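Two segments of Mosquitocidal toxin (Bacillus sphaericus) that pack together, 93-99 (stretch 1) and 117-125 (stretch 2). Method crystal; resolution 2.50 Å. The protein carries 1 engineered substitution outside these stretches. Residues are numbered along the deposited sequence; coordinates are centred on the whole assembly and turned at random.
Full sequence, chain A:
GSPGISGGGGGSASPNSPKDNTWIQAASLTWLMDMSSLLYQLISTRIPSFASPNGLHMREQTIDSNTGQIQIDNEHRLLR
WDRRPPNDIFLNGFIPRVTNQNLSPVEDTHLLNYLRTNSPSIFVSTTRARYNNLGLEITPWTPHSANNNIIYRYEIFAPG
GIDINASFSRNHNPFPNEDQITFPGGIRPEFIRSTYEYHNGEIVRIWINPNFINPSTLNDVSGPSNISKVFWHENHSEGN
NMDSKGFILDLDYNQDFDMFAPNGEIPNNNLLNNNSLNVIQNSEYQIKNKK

Stretch 1, residues 93-99: GFIPRVT
Stretch 2, residues 117-125: TNSPSIFVS

Stretch 1 has no regular secondary structure; stretch 2 is loop or turn until strand 123-125. The register is set by two close approaches: Arg-97 CA lies 5.5 Å from Pro-120 CA, and Val-98 CA lies 5.0 Å from Ser-121 CA. Phe-94 and Pro-96 reach Val-124, so the segments run antiparallel overall. Together they bury 458 Å².

Gly-93 leaves a helix at phi/psi 78/-160, a positive phi that favours glycine. Phe-94 (-104/102, chi1 m) points its CB toward stretch 2, placing CB 3.8 Å from Val-124 CG1, but its ring leads away. Ile-95 (-93/137) turns its side chain away. Pro-96 (-69/162, C-gamma exo) points toward stretch 2: its CG lies 4.1 Å from CG2 of Val-124 (chi1 t) and 3.2 Å from Ile-122 O.

Arg-97 (-62/-31; m, t, p, chi4 -159°) starts sideways, yet its guanidinium reaches back. NH1 donates to Asn-118 O at 2.8 Å (133°), near the guanidinium plane, and Pro-120 CG covers one face, 3.7 Å from NH2. Asn-118, just past a helix, has phi/psi 72/26. Water 1 links Arg-97 N (2.9 Å) to Phe-123 O (2.7 Å).

Val-98 (-108/124, chi1 t) supplies the backbone bond: N to Ser-121 O, 3.0 Å, 151°. Its CG2 meets Pro-120 CB at 3.9 Å and its CG1 meets Ile-122 CG2 at 4.2 Å. Thr-99 (-119/-6) points away.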

# COMPACT_ATOMS: atom_id res chain seq x y z
N GLY A 93 18.07 -24.56 10.65
CA GLY A 93 17.67 -25.47 11.70
C GLY A 93 16.17 -25.73 11.57
O GLY A 93 15.56 -25.49 10.52
N PHE A 94 15.57 -26.18 12.65
CA PHE A 94 14.13 -26.40 12.66
C PHE A 94 13.48 -25.27 13.44
O PHE A 94 13.52 -25.24 14.67
CB PHE A 94 13.79 -27.74 13.28
CG PHE A 94 14.24 -28.90 12.43
CD1 PHE A 94 13.66 -29.13 11.17
CD2 PHE A 94 15.25 -29.76 12.88
CE1 PHE A 94 14.08 -30.21 10.39
CE2 PHE A 94 15.68 -30.83 12.09
CZ PHE A 94 15.08 -31.06 10.84
N ILE A 95 12.91 -24.33 12.70
CA ILE A 95 12.22 -23.17 13.26
C ILE A 95 10.74 -23.56 13.35
O ILE A 95 10.21 -24.22 12.45
CB ILE A 95 12.42 -21.93 12.33
CG1 ILE A 95 13.93 -21.61 12.20
CG2 ILE A 95 11.64 -20.70 12.85
CD1 ILE A 95 14.22 -20.49 11.15
N PRO A 96 10.10 -23.23 14.47
CA PRO A 96 8.69 -23.63 14.66
C PRO A 96 7.72 -22.88 13.74
O PRO A 96 8.05 -21.82 13.19
CB PRO A 96 8.42 -23.25 16.13
CG PRO A 96 9.71 -22.97 16.73
CD PRO A 96 10.65 -22.56 15.66
N ARG A 97 6.51 -23.42 13.59
CA ARG A 97 5.50 -22.76 12.78
C ARG A 97 5.11 -21.38 13.30
O ARG A 97 4.78 -20.51 12.52
CB ARG A 97 4.29 -23.66 12.57
CG ARG A 97 4.65 -24.86 11.73
CD ARG A 97 3.57 -25.91 11.79
NE ARG A 97 2.38 -25.46 11.09
CZ ARG A 97 1.16 -25.96 11.29
NH1 ARG A 97 0.95 -26.94 12.17
NH2 ARG A 97 0.16 -25.48 10.60
N VAL A 98 5.16 -21.19 14.63
CA VAL A 98 4.88 -19.88 15.24
C VAL A 98 6.24 -19.33 15.72
O VAL A 98 6.97 -19.99 16.46
CB VAL A 98 3.88 -19.99 16.41
CG1 VAL A 98 3.77 -18.67 17.16
CG2 VAL A 98 2.53 -20.45 15.91
N THR A 99 6.60 -18.14 15.26
CA THR A 99 7.89 -17.53 15.59
C THR A 99 7.83 -16.18 16.35
O THR A 99 8.85 -15.64 16.76
CB THR A 99 8.74 -17.33 14.29
OG1 THR A 99 8.05 -16.44 13.40
CG2 THR A 99 8.97 -18.67 13.56
N THR A 117 -3.72 -32.30 17.86
CA THR A 117 -4.30 -31.74 16.65
C THR A 117 -3.33 -31.22 15.60
O THR A 117 -3.73 -31.00 14.45
CB THR A 117 -5.23 -30.54 17.01
OG1 THR A 117 -4.42 -29.39 17.28
CG2 THR A 117 -6.09 -30.83 18.23
N ASN A 118 -2.08 -30.98 16.01
CA ASN A 118 -1.06 -30.42 15.12
C ASN A 118 -1.28 -28.96 14.78
O ASN A 118 -0.83 -28.48 13.75
CB ASN A 118 -0.91 -31.22 13.82
CG ASN A 118 0.52 -31.14 13.24
OD1 ASN A 118 1.51 -30.93 13.98
ND2 ASN A 118 0.62 -31.30 11.94
N SER A 119 -1.94 -28.24 15.67
CA SER A 119 -2.18 -26.81 15.51
C SER A 119 -0.81 -26.09 15.54
O SER A 119 0.13 -26.59 16.14
CB SER A 119 -3.07 -26.34 16.68
OG SER A 119 -2.59 -26.87 17.93
N PRO A 120 -0.70 -24.94 14.90
CA PRO A 120 0.57 -24.18 14.86
C PRO A 120 1.01 -23.78 16.26
O PRO A 120 0.21 -23.30 17.07
CB PRO A 120 0.22 -22.92 14.06
CG PRO A 120 -1.04 -23.25 13.35
CD PRO A 120 -1.78 -24.27 14.14
N SER A 121 2.30 -23.96 16.53
CA SER A 121 2.81 -23.63 17.85
C SER A 121 4.29 -23.36 17.78
O SER A 121 4.88 -23.38 16.70
CB SER A 121 2.54 -24.82 18.78
OG SER A 121 3.37 -25.91 18.45
N ILE A 122 4.88 -23.12 18.94
CA ILE A 122 6.31 -22.87 19.08
C ILE A 122 7.09 -24.20 19.23
O ILE A 122 8.31 -24.19 19.39
CB ILE A 122 6.61 -22.00 20.33
CG1 ILE A 122 6.13 -22.70 21.62
CG2 ILE A 122 6.02 -20.60 20.19
CD1 ILE A 122 6.91 -22.24 22.89
N PHE A 123 6.38 -25.33 19.19
CA PHE A 123 7.03 -26.63 19.35
C PHE A 123 7.47 -27.30 18.05
O PHE A 123 6.79 -27.25 17.01
CB PHE A 123 6.09 -27.63 20.09
CG PHE A 123 5.49 -27.09 21.36
CD1 PHE A 123 6.27 -26.94 22.51
CD2 PHE A 123 4.14 -26.71 21.41
CE1 PHE A 123 5.71 -26.39 23.67
CE2 PHE A 123 3.58 -26.17 22.57
CZ PHE A 123 4.37 -26.01 23.70
N VAL A 124 8.60 -28.03 18.13
CA VAL A 124 9.09 -28.79 17.00
C VAL A 124 9.23 -30.23 17.46
O VAL A 124 9.77 -30.49 18.48
CB VAL A 124 10.46 -28.22 16.45
CG1 VAL A 124 11.14 -29.21 15.50
CG2 VAL A 124 10.23 -26.91 15.78
N SER A 125 8.71 -31.18 16.74
CA SER A 125 8.85 -32.55 17.20
C SER A 125 10.03 -33.29 16.63
O SER A 125 10.50 -33.02 15.55
CB SER A 125 7.59 -33.36 16.84
OG SER A 125 6.56 -32.99 17.73
O HOH W 1 6.30 -26.20 14.53
O HOH W 2 -2.39 -26.98 11.34